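Local coordinates for protein pullulanase (Bacillus acidopullulyticus, PDB 2WAN) that hydrolyses alpha-1,6-glucosidic linkages in pullulan and at the branch points of related starch polysaccharides, as a debranching glycoside hydrolase, at residues Thr739-Ile744 against Ala754-Met759; Asn685-Asn690 against Gln697-Gly702. One frame throughout, in Å; residues are numbered along the deposited sequence.

Contact 1. Residues Thr739-Ile744 against Ala754-Met759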
ATOM      1  N   THR A 739     -20.451   7.977   0.394  1.00 12.29           N
ATOM      2  CA  THR A 739     -20.409   8.877  -0.757  1.00 11.50           C
ATOM      3  C   THR A 739     -20.591  10.296  -0.198  1.00 11.82           C
ATOM      4  O   THR A 739     -21.123  10.470   0.916  1.00 13.12           O
ATOM      5  CB  THR A 739     -21.508   8.596  -1.790  1.00 11.53           C
ATOM      6  OG1 THR A 739     -22.790   8.992  -1.271  1.00 11.25           O
ATOM      7  CG2 THR A 739     -21.531   7.112  -2.189  1.00 12.83           C
ATOM      8  N   LEU A 740     -20.140  11.307  -0.933  1.00 12.74           N
ATOM      9  CA  LEU A 740     -20.231  12.662  -0.411  1.00 12.58           C
ATOM     10  C   LEU A 740     -21.675  13.082  -0.195  1.00 11.00           C
ATOM     11  O   LEU A 740     -21.969  13.756   0.791  1.00 12.88           O
ATOM     12  CB  LEU A 740     -19.473  13.677  -1.288  1.00 11.31           C
ATOM     13  CG  LEU A 740     -19.248  15.047  -0.619  1.00 11.25           C
ATOM     14  CD1 LEU A 740     -18.613  14.893   0.771  1.00 11.09           C
ATOM     15  CD2 LEU A 740     -18.403  15.999  -1.500  1.00 10.65           C
ATOM     16  N   TRP A 741     -22.576  12.657  -1.078  1.00 11.36           N
ATOM     17  CA  TRP A 741     -23.993  13.033  -0.957  1.00 12.28           C
ATOM     18  C   TRP A 741     -24.547  12.502   0.370  1.00 13.38           C
ATOM     19  O   TRP A 741     -25.224  13.231   1.114  1.00 12.70           O
ATOM     20  CB  TRP A 741     -24.828  12.541  -2.171  1.00 12.13           C
ATOM     21  CG  TRP A 741     -26.223  13.147  -2.204  1.00 12.74           C
ATOM     22  CD1 TRP A 741     -27.413  12.482  -2.158  1.00 13.46           C
ATOM     23  CD2 TRP A 741     -26.543  14.552  -2.255  1.00 11.94           C
ATOM     24  NE1 TRP A 741     -28.470  13.389  -2.199  1.00 13.68           N
ATOM     25  CE2 TRP A 741     -27.956  14.662  -2.269  1.00 11.84           C
ATOM     26  CE3 TRP A 741     -25.765  15.730  -2.313  1.00 10.51           C
ATOM     27  CZ2 TRP A 741     -28.618  15.907  -2.313  1.00 14.38           C
ATOM     28  CZ3 TRP A 741     -26.418  16.963  -2.362  1.00 12.38           C
ATOM     29  CH2 TRP A 741     -27.842  17.040  -2.358  1.00 12.66           C
ATOM     30  N   ASP A 742     -24.221  11.247   0.669  1.00 11.89           N
ATOM     31  CA  ASP A 742     -24.660  10.594   1.910  1.00 12.88           C
ATOM     32  C   ASP A 742     -23.990  11.228   3.129  1.00 14.48           C
ATOM     33  O   ASP A 742     -24.637  11.432   4.164  1.00 14.60           O
ATOM     34  CB  ASP A 742     -24.342   9.103   1.855  1.00 12.29           C
ATOM     35  CG  ASP A 742     -25.240   8.341   0.890  1.00 10.95           C
ATOM     36  OD1 ASP A 742     -26.116   8.949   0.244  1.00 12.64           O
ATOM     37  OD2 ASP A 742     -25.071   7.119   0.790  1.00 13.10           O
ATOM     38  N   LYS A 743     -22.697  11.517   3.002  1.00 11.05           N
ATOM     39  CA  LYS A 743     -21.926  12.143   4.089  1.00 13.10           C
ATOM     40  C   LYS A 743     -22.508  13.502   4.474  1.00 12.37           C
ATOM     41  O   LYS A 743     -22.650  13.804   5.664  1.00 12.64           O
ATOM     42  CB  LYS A 743     -20.452  12.297   3.679  1.00 11.26           C
ATOM     43  CG  LYS A 743     -19.646  13.290   4.502  1.00 12.26           C
ATOM     44  CD  LYS A 743     -19.478  12.859   5.966  1.00 14.18           C
ATOM     45  CE  LYS A 743     -19.137  14.074   6.825  1.00 14.18           C
ATOM     46  NZ  LYS A 743     -18.959  13.701   8.282  1.00 15.89           N
ATOM     47  N   ILE A 744     -22.840  14.310   3.465  1.00 11.58           N
ATOM     48  CA  ILE A 744     -23.366  15.651   3.711  1.00 12.79           C
ATOM     49  C   ILE A 744     -24.794  15.573   4.297  1.00 12.62           C
ATOM     50  O   ILE A 744     -25.168  16.403   5.127  1.00 14.15           O
ATOM     51  CB  ILE A 744     -23.289  16.547   2.460  1.00 12.96           C
ATOM     52  CG1 ILE A 744     -21.817  16.833   2.102  1.00 12.22           C
ATOM     53  CG2 ILE A 744     -24.082  17.875   2.693  1.00 11.56           C
ATOM     54  CD1 ILE A 744     -21.641  17.597   0.801  1.00 13.24           C
ATOM     55  N   ALA A 754     -30.636  22.316  -2.221  1.00 13.10           N
ATOM     56  CA  ALA A 754     -29.880  23.265  -3.042  1.00 12.45           C
ATOM     57  C   ALA A 754     -28.546  23.615  -2.392  1.00 14.32           C
ATOM     58  O   ALA A 754     -27.507  23.662  -3.063  1.00 12.78           O
ATOM     59  CB  ALA A 754     -30.698  24.548  -3.292  1.00 14.77           C
ATOM     60  N   ASP A 755     -28.557  23.862  -1.088  1.00 10.70           N
ATOM     61  CA  ASP A 755     -27.301  24.195  -0.397  1.00 11.81           C
ATOM     62  C   ASP A 755     -26.379  23.003  -0.288  1.00 11.45           C
ATOM     63  O   ASP A 755     -25.159  23.155  -0.406  1.00 12.74           O
ATOM     64  CB  ASP A 755     -27.565  24.794   0.987  1.00 10.68           C
ATOM     65  CG  ASP A 755     -28.003  26.241   0.922  1.00 12.22           C
ATOM     66  OD1 ASP A 755     -27.871  26.860  -0.147  1.00 14.50           O
ATOM     67  OD2 ASP A 755     -28.483  26.766   1.961  1.00 15.27           O
ATOM     68  N   ARG A 756     -26.947  21.819  -0.049  1.00  9.59           N
ATOM     69  CA  ARG A 756     -26.122  20.595   0.019  1.00 12.38           C
ATOM     70  C   ARG A 756     -25.448  20.301  -1.328  1.00 11.74           C
ATOM     71  O   ARG A 756     -24.282  19.867  -1.353  1.00 10.53           O
ATOM     72  CB  ARG A 756     -26.930  19.415   0.583  1.00 13.53           C
ATOM     73  CG  ARG A 756     -27.182  19.588   2.104  1.00 14.05           C
ATOM     74  CD  ARG A 756     -27.948  18.411   2.724  1.00 14.45           C
ATOM     75  NE  ARG A 756     -29.376  18.424   2.408  1.00 18.20           N
ATOM     76  CZ  ARG A 756     -29.983  17.557   1.604  1.00 17.44           C
ATOM     77  NH1 ARG A 756     -29.283  16.601   1.003  1.00 13.85           N
ATOM     78  NH2 ARG A 756     -31.297  17.648   1.391  1.00 16.57           N
ATOM     79  N   ILE A 757     -26.160  20.567  -2.430  1.00  9.86           N
ATOM     80  CA  ILE A 757     -25.550  20.441  -3.772  1.00 10.41           C
ATOM     81  C   ILE A 757     -24.350  21.402  -3.894  1.00 11.92           C
ATOM     82  O   ILE A 757     -23.253  21.020  -4.358  1.00 10.63           O
ATOM     83  CB  ILE A 757     -26.567  20.695  -4.912  1.00 10.47           C
ATOM     84  CG1 ILE A 757     -27.548  19.521  -5.030  1.00 11.21           C
ATOM     85  CG2 ILE A 757     -25.833  20.937  -6.234  1.00 13.01           C
ATOM     86  CD1 ILE A 757     -28.713  19.748  -5.948  1.00 14.00           C
ATOM     87  N   LYS A 758     -24.536  22.646  -3.449  1.00  9.87           N
ATOM     88  CA  LYS A 758     -23.436  23.611  -3.482  1.00  9.58           C
ATOM     89  C   LYS A 758     -22.220  23.172  -2.662  1.00 11.28           C
ATOM     90  O   LYS A 758     -21.084  23.335  -3.118  1.00 10.35           O
ATOM     91  CB  LYS A 758     -23.909  24.998  -3.012  1.00 10.04           C
ATOM     92  CG  LYS A 758     -24.920  25.637  -3.961  1.00 11.46           C
ATOM     93  CD  LYS A 758     -25.336  27.006  -3.422  1.00 15.03           C
ATOM     94  CE  LYS A 758     -26.288  27.706  -4.378  1.00 22.60           C
ATOM     95  NZ  LYS A 758     -26.743  28.986  -3.769  1.00 22.98           N
ATOM     96  N   MET A 759     -22.452  22.612  -1.470  1.00 10.52           N
ATOM     97  CA  MET A 759     -21.368  22.120  -0.611  1.00 11.01           C
ATOM     98  C   MET A 759     -20.587  20.969  -1.261  1.00  9.71           C
ATOM     99  O   MET A 759     -19.359  20.948  -1.206  1.00 10.73           O
ATOM    100  CB  MET A 759     -21.900  21.680   0.749  1.00 12.42           C
ATOM    101  CG  MET A 759     -22.503  22.816   1.560  1.00 11.73           C
ATOM    102  SD  MET A 759     -23.269  22.108   3.060  1.00 13.18           S
ATOM    103  CE  MET A 759     -24.297  23.518   3.579  1.00 11.22           C
TER
HETATM  104  O   HOH W   1     -26.424  15.817   0.761  1.00 12.49           O

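Contact 2. Residues Asn685-Asn690 against Gln697-Gly702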
ATOM      1  N   ASN A 685      -9.978  15.122   5.361  1.00 12.24           N
ATOM      2  CA  ASN A 685     -10.558  15.489   6.664  1.00 11.82           C
ATOM      3  C   ASN A 685     -10.836  16.982   6.742  1.00 11.34           C
ATOM      4  O   ASN A 685     -11.845  17.405   7.321  1.00 12.78           O
ATOM      5  CB  ASN A 685      -9.654  15.065   7.821  1.00 12.41           C
ATOM      6  CG  ASN A 685      -9.684  13.557   8.083  1.00 12.88           C
ATOM      7  OD1 ASN A 685     -10.681  12.870   7.847  1.00 15.16           O
ATOM      8  ND2 ASN A 685      -8.592  13.056   8.618  1.00 16.05           N
ATOM      9  N   GLY A 686      -9.956  17.780   6.146  1.00 11.70           N
ATOM     10  CA  GLY A 686     -10.153  19.226   6.103  1.00 12.61           C
ATOM     11  C   GLY A 686     -11.391  19.645   5.330  1.00 12.87           C
ATOM     12  O   GLY A 686     -12.038  20.632   5.691  1.00 13.02           O
ATOM     13  N   LEU A 687     -11.730  18.897   4.271  1.00 11.24           N
ATOM     14  CA  LEU A 687     -12.878  19.229   3.446  1.00 11.38           C
ATOM     15  C   LEU A 687     -14.235  18.893   4.043  1.00 11.79           C
ATOM     16  O   LEU A 687     -15.172  19.685   3.895  1.00 12.28           O
ATOM     17  CB  LEU A 687     -12.748  18.621   2.031  1.00 10.74           C
ATOM     18  CG  LEU A 687     -11.724  19.364   1.157  1.00  9.56           C
ATOM     19  CD1 LEU A 687     -11.319  18.481  -0.042  1.00 12.03           C
ATOM     20  CD2 LEU A 687     -12.303  20.709   0.678  1.00 10.16           C
ATOM     21  N   ASP A 688     -14.364  17.728   4.676  1.00 13.14           N
ATOM     22  CA  ASP A 688     -15.696  17.315   5.139  1.00 13.18           C
ATOM     23  C   ASP A 688     -15.779  16.764   6.562  1.00 15.14           C
ATOM     24  O   ASP A 688     -16.830  16.265   6.967  1.00 14.94           O
ATOM     25  CB  ASP A 688     -16.372  16.378   4.119  1.00 14.08           C
ATOM     26  CG  ASP A 688     -15.761  15.001   4.090  1.00 17.15           C
ATOM     27  OD1 ASP A 688     -14.713  14.792   4.726  1.00 14.49           O
ATOM     28  OD2 ASP A 688     -16.354  14.111   3.433  1.00 17.45           O
ATOM     29  N   GLY A 689     -14.693  16.897   7.318  1.00 14.12           N
ATOM     30  CA  GLY A 689     -14.669  16.493   8.732  1.00 15.29           C
ATOM     31  C   GLY A 689     -13.966  15.169   8.956  1.00 16.27           C
ATOM     32  O   GLY A 689     -13.805  14.387   8.021  1.00 16.09           O
ATOM     33  N   ASN A 690     -13.525  14.913  10.193  1.00 17.68           N
ATOM     34  CA  ASN A 690     -12.837  13.655  10.498  1.00 18.47           C
ATOM     35  C   ASN A 690     -13.688  12.441  10.148  1.00 19.29           C
ATOM     36  O   ASN A 690     -14.903  12.440  10.370  1.00 16.44           O
ATOM     37  CB  ASN A 690     -12.386  13.585  11.970  1.00 21.38           C
ATOM     38  CG  ASN A 690     -11.422  12.419  12.231  1.00 30.09           C
ATOM     39  OD1 ASN A 690     -10.199  12.593  12.235  1.00 37.59           O
ATOM     40  ND2 ASN A 690     -11.969  11.224  12.421  1.00 31.58           N
ATOM     41  N   GLN A 697     -18.481  18.250  10.441  1.00 15.57           N
ATOM     42  CA  GLN A 697     -18.417  19.117   9.266  1.00 14.43           C
ATOM     43  C   GLN A 697     -16.953  19.449   8.983  1.00 14.30           C
ATOM     44  O   GLN A 697     -16.076  19.220   9.821  1.00 14.51           O
ATOM     45  CB  GLN A 697     -19.263  20.371   9.479  1.00 15.00           C
ATOM     46  CG  GLN A 697     -20.777  20.070   9.420  1.00 14.39           C
ATOM     47  CD  GLN A 697     -21.645  21.237   9.856  1.00 17.02           C
ATOM     48  OE1 GLN A 697     -21.144  22.297  10.220  1.00 16.71           O
ATOM     49  NE2 GLN A 697     -22.958  21.044   9.814  1.00 17.70           N
ATOM     50  N   GLY A 698     -16.694  19.962   7.783  1.00 12.99           N
ATOM     51  CA  GLY A 698     -15.365  20.430   7.390  1.00 11.89           C
ATOM     52  C   GLY A 698     -15.494  21.759   6.664  1.00 12.01           C
ATOM     53  O   GLY A 698     -16.543  22.420   6.707  1.00 12.11           O
ATOM     54  N   PHE A 699     -14.431  22.148   5.969  1.00 11.95           N
ATOM     55  CA  PHE A 699     -14.389  23.416   5.234  1.00 11.07           C
ATOM     56  C   PHE A 699     -15.588  23.609   4.294  1.00 12.44           C
ATOM     57  O   PHE A 699     -16.177  24.690   4.237  1.00 12.21           O
ATOM     58  CB  PHE A 699     -13.072  23.502   4.434  1.00  9.46           C
ATOM     59  CG  PHE A 699     -12.897  24.796   3.690  1.00 11.17           C
ATOM     60  CD1 PHE A 699     -12.594  25.968   4.375  1.00 11.42           C
ATOM     61  CD2 PHE A 699     -13.025  24.842   2.294  1.00 10.22           C
ATOM     62  CE1 PHE A 699     -12.438  27.170   3.690  1.00 10.95           C
ATOM     63  CE2 PHE A 699     -12.839  26.039   1.593  1.00 12.36           C
ATOM     64  CZ  PHE A 699     -12.548  27.206   2.303  1.00 12.05           C
ATOM     65  N   ALA A 700     -15.936  22.570   3.536  1.00 11.34           N
ATOM     66  CA  ALA A 700     -16.991  22.718   2.535  1.00 12.04           C
ATOM     67  C   ALA A 700     -18.392  22.807   3.154  1.00 11.83           C
ATOM     68  O   ALA A 700     -19.313  23.298   2.502  1.00 12.45           O
ATOM     69  CB  ALA A 700     -16.937  21.570   1.504  1.00 13.55           C
ATOM     70  N   THR A 701     -18.526  22.347   4.403  1.00 12.72           N
ATOM     71  CA  THR A 701     -19.852  22.086   4.998  1.00 14.11           C
ATOM     72  C   THR A 701     -20.129  22.794   6.333  1.00 14.85           C
ATOM     73  O   THR A 701     -21.134  22.514   7.006  1.00 16.05           O
ATOM     74  CB  THR A 701     -20.083  20.580   5.200  1.00 14.49           C
ATOM     75  OG1 THR A 701     -18.974  20.018   5.923  1.00 13.26           O
ATOM     76  CG2 THR A 701     -20.252  19.880   3.846  1.00 14.60           C
ATOM     77  N   GLY A 702     -19.255  23.722   6.700  1.00 15.03           N
ATOM     78  CA  GLY A 702     -19.584  24.638   7.793  1.00 15.68           C
ATOM     79  C   GLY A 702     -18.600  24.763   8.935  1.00 17.15           C
ATOM     80  O   GLY A 702     -18.737  25.680   9.747  1.00 17.28           O
TER
HETATM   81  O   HOH W   2     -19.151  17.392   6.100  1.00 13.13           O

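Contact 1. Residues Thr739-Ile744 against Ala754-Met759
R756 reaches from helix 753-769 past I744, the two side chains running in opposite directions, to the indole of W741 on helix 740-747. The two short helical segments run at 125° to each other with their axes 10.2 Å apart, a spacing that side chains must fill. Along R756, CB lies 3.9 Å from both I744 CG2 and W741 CZ3. CG makes the closest approach to I744, 3.6 Å from CG2, and CD stays beside that same methyl. The chain then bends at chi3 (-76°), which sets the direction of NE; this nitrogen is hydrogen-bonded to the carbonyl of D751. NH1 sits 3.3 Å above one face of the W741 ring, displaced toward the rim, with the guanidinium and ring planes 41° apart. A water over that same face, its oxygen 3.0 Å from R756 NH1, accepts from it and donates to W741 O. The far end of the indole is turned to the backbone: CZ3 lies 3.6 Å from I757 N, which is near the ring plane, while CH2 touches I757 CG1. An alanine in place of W741 would probably open a gap beside I757 and leave NH1 without the surface beneath it. No direct hydrogen bond joins the segments, so the contact rests on apolar packing, NH1 over the indole and one water bridge, while D751 O holds NE.

Contact 2. Residues Asn685-Asn690 against Gln697-Gly702
In the (beta/alpha)8 (TIM) barrel of this alpha-amylase-family enzyme, helix 681-688, after the sixth barrel strand, meets the loop leading to helix 707-714 through main-chain hydrogen bonds to the carbonyls of G686 and L687. F699 N donates to G686 O over 2.8 Å, nearly straight at 171° and in the carbonyl plane. A700 N donates to L687 O over 3.0 Å, tilted 16° from that carbonyl's plane. Two successive loop N-H groups thus take up carbonyls at the helix end. F699 CB also lies 3.3 Å from G686 O; the ring meets L687 CD2 only loosely.

The chain passes close enough at G698 that a side chain could not be placed there: a CB would run into D688 N, L687 C and G689 N. G689, with positive phi where the chain leaves the helix, faces a similar limit, since a CB would clash with Q697 O as well as with the preceding carbonyl. T701 organises the loop from within: its OG1 accepts from G698 N at 2.9 Å, with an angle of 174°. The same hydroxyl oxygen lies 2.6 Å from a water that donates to D688 O, 2.7 Å from the water oxygen.

Overall arrangement
Contact 2 comes first along the chain and closes before contact 1 opens; their centres are 11 Å apart. Both lie in the catalytic alpha/beta-barrel part of the enzyme, among the segments that follow its sixth and seventh strands: helix 681-688 comes after strand 677-679, while helices 740-747 and 753-769 fall between strands 728-730 and 773-777. The two contacts touch directly. K743 CE approaches D688 O at 3.2 Å, and M759 CG approaches A700 O at 3.4 Å, so both helices of contact 1 pack on contact 2. K743 NZ also bonds to the carbonyls of K694 and A696, tying helix 740-747 to the connection between 685-690 and 697-702. The segments after strand 677-679 are thus packed against the helices that follow strand 728-730.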